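Long-range contacts in shikimate kinase (Bacteroides thetaiotaomicron, PDB 3VAA), which probably phosphorylates the 3-hydroxyl group of shikimate with ATP, a magnesium-dependent step on the way to chorismate and the aromatic amino acids: residues M25-L30 and E93-V98; V51-L56 and V98-G103; L124-D129 and F175-L180; T118-F123 and A171-N176. All blocks are in the same frame, centred on the assembly; numbering follows the deposited sequence.

Contact 1. Residues M25-L30 and E93-V98; sequences MVRIFL and EFENVV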
# COMPACT_ATOMS: atom_id res chain seq x y z
N MET A 25 -8.65 5.52 -19.85
CA MET A 25 -9.01 4.72 -18.67
C MET A 25 -7.89 4.79 -17.63
O MET A 25 -6.72 4.70 -17.98
CB MET A 25 -9.26 3.27 -19.11
CG MET A 25 -9.77 2.33 -18.02
SD MET A 25 -8.50 1.66 -16.92
CE MET A 25 -7.61 0.57 -18.03
N VAL A 26 -8.26 4.97 -16.37
CA VAL A 26 -7.30 5.06 -15.27
C VAL A 26 -7.30 3.82 -14.38
O VAL A 26 -8.35 3.39 -13.92
CB VAL A 26 -7.61 6.26 -14.37
CG1 VAL A 26 -6.67 6.28 -13.16
CG2 VAL A 26 -7.52 7.56 -15.15
N ARG A 27 -6.12 3.25 -14.13
CA ARG A 27 -5.96 2.12 -13.20
C ARG A 27 -4.61 2.27 -12.51
O ARG A 27 -3.54 2.07 -13.12
CB ARG A 27 -6.08 0.75 -13.88
CG ARG A 27 -5.98 -0.45 -12.91
CD ARG A 27 -5.94 -1.74 -13.69
NE ARG A 27 -7.18 -1.95 -14.40
CZ ARG A 27 -7.30 -2.42 -15.64
NH1 ARG A 27 -6.24 -2.69 -16.41
NH2 ARG A 27 -8.51 -2.58 -16.14
N ILE A 28 -4.66 2.67 -11.24
CA ILE A 28 -3.46 2.92 -10.44
C ILE A 28 -3.34 1.93 -9.29
O ILE A 28 -4.33 1.62 -8.62
CB ILE A 28 -3.53 4.36 -9.79
CG1 ILE A 28 -3.87 5.43 -10.82
CG2 ILE A 28 -2.22 4.68 -9.05
CD1 ILE A 28 -2.91 5.55 -11.92
N PHE A 29 -2.13 1.41 -9.07
CA PHE A 29 -1.87 0.53 -7.92
C PHE A 29 -0.89 1.26 -7.00
O PHE A 29 0.13 1.74 -7.45
CB PHE A 29 -1.20 -0.78 -8.34
CG PHE A 29 -2.05 -1.67 -9.18
CD1 PHE A 29 -3.00 -2.47 -8.60
CD2 PHE A 29 -1.86 -1.74 -10.56
CE1 PHE A 29 -3.77 -3.31 -9.36
CE2 PHE A 29 -2.62 -2.58 -11.34
CZ PHE A 29 -3.59 -3.35 -10.75
N LEU A 30 -1.21 1.32 -5.71
CA LEU A 30 -0.32 1.92 -4.73
C LEU A 30 0.27 0.81 -3.87
O LEU A 30 -0.45 -0.09 -3.40
CB LEU A 30 -1.05 2.96 -3.86
CG LEU A 30 -1.78 4.06 -4.62
CD1 LEU A 30 -2.56 4.97 -3.65
CD2 LEU A 30 -0.87 4.88 -5.50
N GLU A 93 -9.08 -6.03 -12.98
CA GLU A 93 -9.97 -5.96 -14.12
C GLU A 93 -10.86 -4.72 -14.07
O GLU A 93 -11.45 -4.35 -15.07
CB GLU A 93 -10.81 -7.23 -14.26
CG GLU A 93 -9.96 -8.48 -14.41
CD GLU A 93 -10.77 -9.74 -14.71
OE1 GLU A 93 -11.89 -9.62 -15.23
OE2 GLU A 93 -10.27 -10.85 -14.42
N PHE A 94 -10.96 -4.07 -12.90
CA PHE A 94 -11.74 -2.84 -12.78
C PHE A 94 -11.09 -1.69 -13.56
O PHE A 94 -9.86 -1.60 -13.66
CB PHE A 94 -11.91 -2.39 -11.32
CG PHE A 94 -12.48 -3.44 -10.41
CD1 PHE A 94 -13.29 -4.46 -10.89
CD2 PHE A 94 -12.26 -3.36 -9.04
CE1 PHE A 94 -13.83 -5.42 -10.03
CE2 PHE A 94 -12.82 -4.30 -8.17
CZ PHE A 94 -13.59 -5.33 -8.67
N GLU A 95 -11.93 -0.81 -14.12
CA GLU A 95 -11.47 0.35 -14.88
C GLU A 95 -11.83 1.63 -14.12
O GLU A 95 -12.89 1.70 -13.49
CB GLU A 95 -12.12 0.35 -16.28
CG GLU A 95 -11.72 -0.84 -17.13
CD GLU A 95 -12.30 -0.81 -18.54
OE1 GLU A 95 -13.24 -0.03 -18.80
OE2 GLU A 95 -11.81 -1.58 -19.40
N ASN A 96 -10.94 2.64 -14.20
CA ASN A 96 -11.13 3.94 -13.54
C ASN A 96 -11.20 3.76 -12.04
O ASN A 96 -12.25 3.91 -11.43
CB ASN A 96 -12.35 4.65 -14.09
CG ASN A 96 -12.18 5.00 -15.53
OD1 ASN A 96 -11.13 5.48 -15.93
ND2 ASN A 96 -13.21 4.74 -16.34
N VAL A 97 -10.05 3.43 -11.47
CA VAL A 97 -9.96 3.13 -10.07
C VAL A 97 -8.54 3.33 -9.55
O VAL A 97 -7.57 3.29 -10.31
CB VAL A 97 -10.39 1.63 -9.84
CG1 VAL A 97 -9.44 0.66 -10.56
CG2 VAL A 97 -10.45 1.30 -8.40
N VAL A 98 -8.44 3.61 -8.25
CA VAL A 98 -7.16 3.68 -7.55
C VAL A 98 -7.23 2.54 -6.56
O VAL A 98 -8.20 2.44 -5.79
CB VAL A 98 -6.95 5.00 -6.80
CG1 VAL A 98 -5.65 4.92 -5.98
CG2 VAL A 98 -6.92 6.16 -7.78

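Contact 2. Residues V51-L56 and V98-G103; sequences VPFIDL and VISTGG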
# COMPACT_ATOMS: atom_id res chain seq x y z
N VAL A 51 -12.49 9.08 -9.28
CA VAL A 51 -12.66 7.64 -9.48
C VAL A 51 -12.73 7.01 -8.09
O VAL A 51 -12.28 7.63 -7.11
CB VAL A 51 -11.50 7.01 -10.28
CG1 VAL A 51 -11.40 7.62 -11.67
CG2 VAL A 51 -10.19 7.15 -9.53
N PRO A 52 -13.30 5.81 -7.98
CA PRO A 52 -13.37 5.19 -6.66
C PRO A 52 -12.02 4.70 -6.17
O PRO A 52 -11.14 4.42 -6.97
CB PRO A 52 -14.32 4.00 -6.87
CG PRO A 52 -14.41 3.80 -8.32
CD PRO A 52 -14.15 5.11 -8.96
N PHE A 53 -11.89 4.59 -4.85
CA PHE A 53 -10.68 4.05 -4.21
C PHE A 53 -11.03 2.69 -3.63
O PHE A 53 -12.06 2.54 -2.96
CB PHE A 53 -10.22 4.97 -3.08
CG PHE A 53 -9.17 4.37 -2.20
CD1 PHE A 53 -7.84 4.38 -2.59
CD2 PHE A 53 -9.51 3.84 -0.97
CE1 PHE A 53 -6.88 3.84 -1.78
CE2 PHE A 53 -8.53 3.27 -0.15
CZ PHE A 53 -7.22 3.29 -0.55
N ILE A 54 -10.19 1.71 -3.92
CA ILE A 54 -10.36 0.35 -3.41
C ILE A 54 -9.12 -0.10 -2.63
O ILE A 54 -8.01 -0.09 -3.16
CB ILE A 54 -10.60 -0.65 -4.58
CG1 ILE A 54 -11.87 -0.27 -5.35
CG2 ILE A 54 -10.72 -2.10 -4.05
CD1 ILE A 54 -12.18 -1.19 -6.50
N ASP A 55 -9.31 -0.49 -1.37
CA ASP A 55 -8.24 -1.06 -0.54
C ASP A 55 -8.37 -2.58 -0.71
O ASP A 55 -9.41 -3.16 -0.43
CB ASP A 55 -8.45 -0.65 0.92
CG ASP A 55 -7.47 -1.28 1.89
OD1 ASP A 55 -6.76 -2.22 1.55
OD2 ASP A 55 -7.42 -0.80 3.04
N LEU A 56 -7.33 -3.22 -1.22
CA LEU A 56 -7.40 -4.67 -1.46
C LEU A 56 -7.77 -5.48 -0.23
O LEU A 56 -8.53 -6.44 -0.33
CB LEU A 56 -6.09 -5.18 -2.06
CG LEU A 56 -6.04 -6.66 -2.51
CD1 LEU A 56 -7.19 -6.98 -3.43
CD2 LEU A 56 -4.68 -6.95 -3.19
N VAL A 98 -8.44 3.61 -8.25
CA VAL A 98 -7.16 3.68 -7.55
C VAL A 98 -7.23 2.54 -6.56
O VAL A 98 -8.20 2.44 -5.79
CB VAL A 98 -6.95 5.00 -6.80
CG1 VAL A 98 -5.65 4.92 -5.98
CG2 VAL A 98 -6.92 6.16 -7.78
N ILE A 99 -6.22 1.68 -6.59
CA ILE A 99 -6.16 0.48 -5.79
C ILE A 99 -4.97 0.46 -4.84
O ILE A 99 -3.84 0.56 -5.26
CB ILE A 99 -6.07 -0.78 -6.68
CG1 ILE A 99 -7.28 -0.85 -7.61
CG2 ILE A 99 -5.93 -2.03 -5.79
CD1 ILE A 99 -7.18 -1.85 -8.75
N SER A 100 -5.24 0.34 -3.56
CA SER A 100 -4.20 0.22 -2.56
C SER A 100 -3.99 -1.27 -2.23
O SER A 100 -4.96 -2.04 -2.15
CB SER A 100 -4.56 0.97 -1.30
OG SER A 100 -3.57 0.75 -0.33
N THR A 101 -2.74 -1.67 -2.07
CA THR A 101 -2.40 -3.05 -1.79
C THR A 101 -1.77 -3.17 -0.39
O THR A 101 -1.23 -2.21 0.13
CB THR A 101 -1.44 -3.63 -2.87
OG1 THR A 101 -0.22 -2.88 -2.88
CG2 THR A 101 -2.07 -3.55 -4.23
N GLY A 102 -1.87 -4.35 0.21
CA GLY A 102 -1.26 -4.59 1.52
C GLY A 102 0.25 -4.53 1.38
O GLY A 102 0.80 -4.76 0.30
N GLY A 103 0.92 -4.28 2.48
CA GLY A 103 2.37 -4.14 2.48
C GLY A 103 3.15 -5.33 1.97
O GLY A 103 4.26 -5.16 1.47

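Contact 3. Residues L124-D129 and F175-L180; sequences LNVHPD and FNADEL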
# COMPACT_ATOMS: atom_id res chain seq x y z
N LEU A 124 5.11 4.14 -2.75
CA LEU A 124 5.16 5.28 -1.83
C LEU A 124 6.38 5.09 -0.95
O LEU A 124 6.37 4.34 0.02
CB LEU A 124 3.90 5.39 -0.95
CG LEU A 124 2.66 5.96 -1.63
CD1 LEU A 124 2.18 5.08 -2.76
CD2 LEU A 124 1.55 6.18 -0.57
N ASN A 125 7.46 5.75 -1.36
CA ASN A 125 8.72 5.70 -0.68
C ASN A 125 8.71 6.71 0.45
O ASN A 125 8.57 7.91 0.23
CB ASN A 125 9.83 6.05 -1.70
CG ASN A 125 11.22 6.10 -1.07
OD1 ASN A 125 11.54 5.31 -0.17
ND2 ASN A 125 12.05 7.00 -1.56
N VAL A 126 8.86 6.19 1.66
CA VAL A 126 8.84 7.01 2.88
C VAL A 126 10.06 6.69 3.74
O VAL A 126 10.36 5.54 4.03
CB VAL A 126 7.54 6.80 3.65
CG1 VAL A 126 7.52 7.63 4.97
CG2 VAL A 126 6.34 7.19 2.75
N HIS A 127 10.77 7.74 4.12
CA HIS A 127 11.97 7.62 4.92
C HIS A 127 11.63 6.97 6.25
O HIS A 127 10.59 7.24 6.83
CB HIS A 127 12.57 9.00 5.15
CG HIS A 127 13.98 8.97 5.66
ND1 HIS A 127 14.30 8.82 6.99
CD2 HIS A 127 15.17 9.09 5.00
CE1 HIS A 127 15.61 8.85 7.14
NE2 HIS A 127 16.16 9.01 5.95
N PRO A 128 12.51 6.09 6.75
CA PRO A 128 12.23 5.41 8.01
C PRO A 128 11.99 6.35 9.20
O PRO A 128 11.25 5.99 10.10
CB PRO A 128 13.47 4.53 8.24
CG PRO A 128 14.23 4.55 7.02
CD PRO A 128 13.70 5.57 6.07
N ASP A 129 12.59 7.54 9.21
CA ASP A 129 12.35 8.49 10.30
C ASP A 129 10.88 8.87 10.31
O ASP A 129 10.29 9.05 11.37
CB ASP A 129 13.20 9.76 10.16
CG ASP A 129 14.69 9.51 10.37
OD1 ASP A 129 15.06 8.43 10.92
OD2 ASP A 129 15.51 10.39 9.99
N PHE A 175 7.53 7.40 -5.71
CA PHE A 175 7.06 8.68 -5.23
C PHE A 175 7.38 8.88 -3.76
O PHE A 175 7.10 8.03 -2.93
CB PHE A 175 5.55 8.77 -5.46
CG PHE A 175 4.92 10.08 -5.03
CD1 PHE A 175 5.01 11.21 -5.85
CD2 PHE A 175 4.17 10.16 -3.87
CE1 PHE A 175 4.40 12.40 -5.48
CE2 PHE A 175 3.56 11.35 -3.50
CZ PHE A 175 3.68 12.48 -4.31
N ASN A 176 7.96 10.03 -3.44
CA ASN A 176 8.25 10.36 -2.03
C ASN A 176 6.96 10.79 -1.34
O ASN A 176 6.34 11.81 -1.70
CB ASN A 176 9.35 11.42 -1.94
CG ASN A 176 9.64 11.85 -0.52
OD1 ASN A 176 8.73 12.12 0.26
ND2 ASN A 176 10.94 11.95 -0.17
N ALA A 177 6.55 10.00 -0.35
CA ALA A 177 5.31 10.22 0.35
C ALA A 177 5.56 10.68 1.80
O ALA A 177 4.72 10.45 2.67
CB ALA A 177 4.46 8.93 0.31
N ASP A 178 6.71 11.32 2.04
CA ASP A 178 7.08 11.82 3.37
C ASP A 178 6.13 12.85 3.92
O ASP A 178 5.97 12.95 5.14
CB ASP A 178 8.46 12.50 3.37
CG ASP A 178 9.62 11.52 3.20
OD1 ASP A 178 9.44 10.32 3.46
OD2 ASP A 178 10.74 11.99 2.83
N GLU A 179 5.50 13.63 3.04
CA GLU A 179 4.70 14.77 3.49
C GLU A 179 3.23 14.60 3.21
O GLU A 179 2.75 14.92 2.13
CB GLU A 179 5.25 16.07 2.86
CG GLU A 179 6.69 16.38 3.33
CD GLU A 179 7.16 17.80 2.99
OE1 GLU A 179 6.95 18.24 1.84
OE2 GLU A 179 7.78 18.44 3.88
N LEU A 180 2.51 14.06 4.20
CA LEU A 180 1.07 13.83 4.10
C LEU A 180 0.43 14.18 5.42
O LEU A 180 -0.65 13.66 5.77
CB LEU A 180 0.79 12.35 3.76
CG LEU A 180 1.29 11.81 2.42
CD1 LEU A 180 1.10 10.30 2.39
CD2 LEU A 180 0.59 12.47 1.24

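Contact 4. Residues T118-F123 and A171-N176; sequences TGKTVF and AQYIFN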
# COMPACT_ATOMS: atom_id res chain seq x y z
N THR A 118 -0.61 -4.25 -15.81
CA THR A 118 -2.04 -3.91 -15.88
C THR A 118 -2.44 -2.50 -15.47
O THR A 118 -3.55 -2.07 -15.78
CB THR A 118 -2.89 -4.91 -15.08
OG1 THR A 118 -2.50 -4.90 -13.70
CG2 THR A 118 -2.72 -6.33 -15.65
N GLY A 119 -1.56 -1.76 -14.80
CA GLY A 119 -1.87 -0.40 -14.40
C GLY A 119 -0.62 0.36 -14.03
O GLY A 119 0.48 -0.19 -14.11
N LYS A 120 -0.80 1.62 -13.65
CA LYS A 120 0.32 2.48 -13.26
C LYS A 120 0.58 2.15 -11.81
O LYS A 120 -0.26 2.43 -10.94
CB LYS A 120 -0.04 3.97 -13.41
CG LYS A 120 -0.24 4.44 -14.86
CD LYS A 120 -0.74 5.90 -14.89
CE LYS A 120 -0.85 6.47 -16.32
NZ LYS A 120 0.48 6.71 -16.94
N THR A 121 1.75 1.59 -11.55
CA THR A 121 2.12 1.13 -10.23
C THR A 121 3.09 2.08 -9.56
O THR A 121 4.12 2.44 -10.11
CB THR A 121 2.65 -0.32 -10.33
OG1 THR A 121 1.63 -1.12 -10.95
CG2 THR A 121 2.99 -0.90 -8.96
N VAL A 122 2.73 2.53 -8.36
CA VAL A 122 3.51 3.50 -7.62
C VAL A 122 3.98 2.94 -6.28
O VAL A 122 3.19 2.33 -5.53
CB VAL A 122 2.63 4.75 -7.31
CG1 VAL A 122 3.45 5.86 -6.68
CG2 VAL A 122 1.94 5.27 -8.55
N PHE A 123 5.27 3.11 -6.00
CA PHE A 123 5.79 2.81 -4.67
C PHE A 123 5.85 4.10 -3.87
O PHE A 123 6.54 5.05 -4.28
CB PHE A 123 7.13 2.14 -4.76
CG PHE A 123 7.91 2.11 -3.47
CD1 PHE A 123 7.30 1.78 -2.28
CD2 PHE A 123 9.28 2.32 -3.49
CE1 PHE A 123 8.03 1.74 -1.10
CE2 PHE A 123 10.01 2.27 -2.32
CZ PHE A 123 9.39 1.98 -1.12
N ALA A 171 8.42 -1.10 -8.78
CA ALA A 171 7.30 -0.29 -9.22
C ALA A 171 7.75 0.65 -10.35
O ALA A 171 8.85 1.20 -10.30
CB ALA A 171 6.74 0.53 -8.05
N GLN A 172 6.90 0.81 -11.36
CA GLN A 172 7.22 1.73 -12.45
C GLN A 172 7.51 3.13 -11.94
O GLN A 172 8.43 3.80 -12.43
CB GLN A 172 6.08 1.81 -13.46
CG GLN A 172 6.41 2.78 -14.61
CD GLN A 172 5.33 2.88 -15.67
OE1 GLN A 172 4.23 2.35 -15.52
NE2 GLN A 172 5.65 3.58 -16.75
N TYR A 173 6.73 3.57 -10.95
CA TYR A 173 6.89 4.91 -10.40
C TYR A 173 7.27 4.87 -8.93
O TYR A 173 6.71 4.08 -8.17
CB TYR A 173 5.58 5.69 -10.52
CG TYR A 173 5.05 5.84 -11.91
CD1 TYR A 173 5.54 6.84 -12.76
CD2 TYR A 173 4.04 5.01 -12.38
CE1 TYR A 173 5.04 6.98 -14.04
CE2 TYR A 173 3.53 5.16 -13.66
CZ TYR A 173 4.04 6.15 -14.48
OH TYR A 173 3.53 6.30 -15.75
N ILE A 174 8.23 5.71 -8.55
CA ILE A 174 8.66 5.82 -7.15
C ILE A 174 8.36 7.26 -6.72
O ILE A 174 8.88 8.22 -7.31
CB ILE A 174 10.12 5.39 -6.93
CG1 ILE A 174 10.33 3.92 -7.35
CG2 ILE A 174 10.52 5.55 -5.45
CD1 ILE A 174 11.75 3.40 -7.13
N PHE A 175 7.53 7.40 -5.71
CA PHE A 175 7.06 8.68 -5.23
C PHE A 175 7.38 8.88 -3.76
O PHE A 175 7.10 8.03 -2.93
CB PHE A 175 5.55 8.77 -5.46
CG PHE A 175 4.92 10.08 -5.03
CD1 PHE A 175 5.01 11.21 -5.85
CD2 PHE A 175 4.17 10.16 -3.87
CE1 PHE A 175 4.40 12.40 -5.48
CE2 PHE A 175 3.56 11.35 -3.50
CZ PHE A 175 3.68 12.48 -4.31
N ASN A 176 7.96 10.03 -3.44
CA ASN A 176 8.25 10.36 -2.03
C ASN A 176 6.96 10.79 -1.34
O ASN A 176 6.34 11.81 -1.70
CB ASN A 176 9.35 11.42 -1.94
CG ASN A 176 9.64 11.85 -0.52
OD1 ASN A 176 8.73 12.12 0.26
ND2 ASN A 176 10.94 11.95 -0.17
O HOH W 1 3.33 0.56 -13.83

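Contact 1. Residues M25-L30 and E93-V98
Phe94 O is gripped by two nitrogens of one side chain: the Arg27 guanidinium comes side-on, with NE at 2.8 Å from Phe94 O and NH2 at 3.0 Å from the same oxygen. The oxygen lies in the guanidinium plane. NE lies beyond the oxygen, nearly in line with the C=O bond, whereas NH2 stands well above the carbonyl plane and makes the more bent bond. The Arg27 chain runs out extended and turns at chi3 (-65°), which swings the group back towards residues 93-95. Met25 CE sits over one guanidinium face, near its rim, and the Met25 and Glu95 side chains cross at about a right angle, CG of Met25 3.5 Å from CB of Glu95. NH1 is taken by Thr118 O, at the end of helix 111-118.

Further along, Asn96 reaches back through OD1 to accept from Val26 N (2.9 Å, N-H...O 170°), ahead of the parallel ladder in which Ile28 N binds Val97 O at 3.1 Å. Beyond it the contact turns apolar: Leu30 CD1 meets Val98 CG1 at 3.9 Å, on the side packed by helix 38-49. Side-chain-to-backbone bonds therefore join the segments where the strands are only beginning, and the arginine, held through all three nitrogens, probably has little freedom to rotate.

Contact 2. Residues V51-L56 and V98-G103
Four backbone bonds join Val51-Leu56 to Val98-Gly103, and each segment gives two N-H groups and two carbonyls. Val98 N donates to Pro52 O at 3.1 Å and Ile54 N to Val98 O at 2.8 Å; next come Ser100 N to Ile54 O and Leu56 N to Ser100 O, both nearly straight. The proline has no N-H to offer, yet its carbonyl starts the ladder. Ile99 turns its own N-H and C=O the other way, to Ile28 and Leu30 of strand 27-31.

Two side-chain polar ends also find their partners outside the two segments. Asp55 OD1 caps helix 56-64 by accepting from Asp57 N, and Thr101 OG1 is bonded to Leu30 O. Beside the ladder, Phe53 CZ lies 3.6 Å from Ser100 CB and its CD1 4.1 Å from Val98 CG1; the ring reaches along the neighbouring strand because CG is anti to the backbone N (chi1 168°). The Val51 and Val98 side chains cross at about a right angle, CG2 to CG2 3.8 Å.

Just past the strand, Thr101 O accepts from Lys38 NZ, a predicted ATP-binding residue, and Gly103 is a predicted substrate-binding one. The four bonds use N-H groups and carbonyls that face each other, and where the ladder ends the P-loop lysine bond and the helix cap take over.

Contact 3. Residues L124-D129 and F175-L180
Asp178 reaches across to Val126 and His127, and its side chain can be followed outward. CB leaves the backbone beside the turn, and chi1 of -71° sets CG on the N side, anti to the carbonyl carbon, so that the carboxylate swings towards segment 124-129. CG itself stays 4.1 Å from His127 N. OD1 does the touching: it accepts from His127 N at 3.0 Å with its syn lone pair, in a nearly straight bond (167°), and has Val126 CA and CG1 alongside. OD2 turns back to its own segment, where Asn176 ND2 meets it from above the carboxylate plane at 3.0 Å. The two oxygens thus have different tasks, one holding the other segment and one holding the local turn.

Asn176 completes that turn, its OD1 accepting from Asp178 N at 2.8 Å. Before it, the strands are still paired: Asn125 N donates to Phe175 O, and Ala177 N to Asn125 O at 3.0 Å. The methyl of Ala177 faces the other segment, with Val126 CG2 at 3.5 Å and Leu124 CB at 3.8 Å. Around this apolar patch, Leu124 touches Lys38 and Leu41 of helix 38-49, while Val126 touches Leu131 and Arg134 of helix 128-137.

His127 ND1 accepts from Asp129 N at 3.1 Å, capping the start of helix 128-137. The arrangement is an Asx turn at the C-terminal end of an edge strand, facing a strand-to-helix junction in the parallel alpha/beta core of a P-loop kinase.

Contact 4. Residues T118-F123 and A171-N176
The Tyr173 ring has Gln172 CG over one face, off towards the rim, and Thr121 O at its edge, near the ring plane and 3.4 Å from CD2. Lys120 CB approaches CE2 obliquely at 3.8 Å. From there the lysine crosses the tyrosine at a slant and bends at chi4 (-71°), bringing NZ to 3.3 Å from Tyr173 OH; that bond is weak, and the stronger partner of NZ is Leu197 O. The Phe123 ring meets Ile174 CG2 obliquely through CD2, at 4.0 Å, and also meets the ring of Tyr168.

Between these groups runs a regular parallel ladder: Tyr173 N to Thr121 O, Phe123 N to Tyr173 O at 2.8 Å, and Phe175 N to Phe123 O at 2.9 Å. On the Tyr173 side of the sheet, Val122 CG1 lies beside Phe175 CB at 3.8 Å, the two side chains pointing the same way. On the Phe123 side, the methyl of Ala171 packs on Phe123 CB at 3.7 Å. A water takes the N-H of Thr121 and lies within bonding distance of both Gly119 O and Gln172 OE1, linking the segments ahead of the first ladder bond.

Helix 183-196 covers Val122, Tyr173 and Phe175, helix 111-118 packs on Thr121, and strand 27-31 pairs with the far edge of strand 120-125, leaving 173-176 as the outermost strand.

In the fold
All four contacts belong to one parallel sheet, ordered 53-55, 97-100, 27-31, 120-125, 173-176. Contacts 1 and 2 share strand 97-100 and Val98, whereas contacts 3 and 4 are successive stretches of a single strand pair and share Phe175 and Asn176. Backbone bonds from strand 27-31 to 120-125 join the two halves. Every contact mixes buried and exposed residues; contact 2 lies closest to the chain centre, about 8 Å between centres, and depends mostly on backbone bonds. Contact 1, about 14 Å out, adds arginine and asparagine bonds; contact 3 a carboxylate at the strand ends, contact 4 aromatic packing and a water.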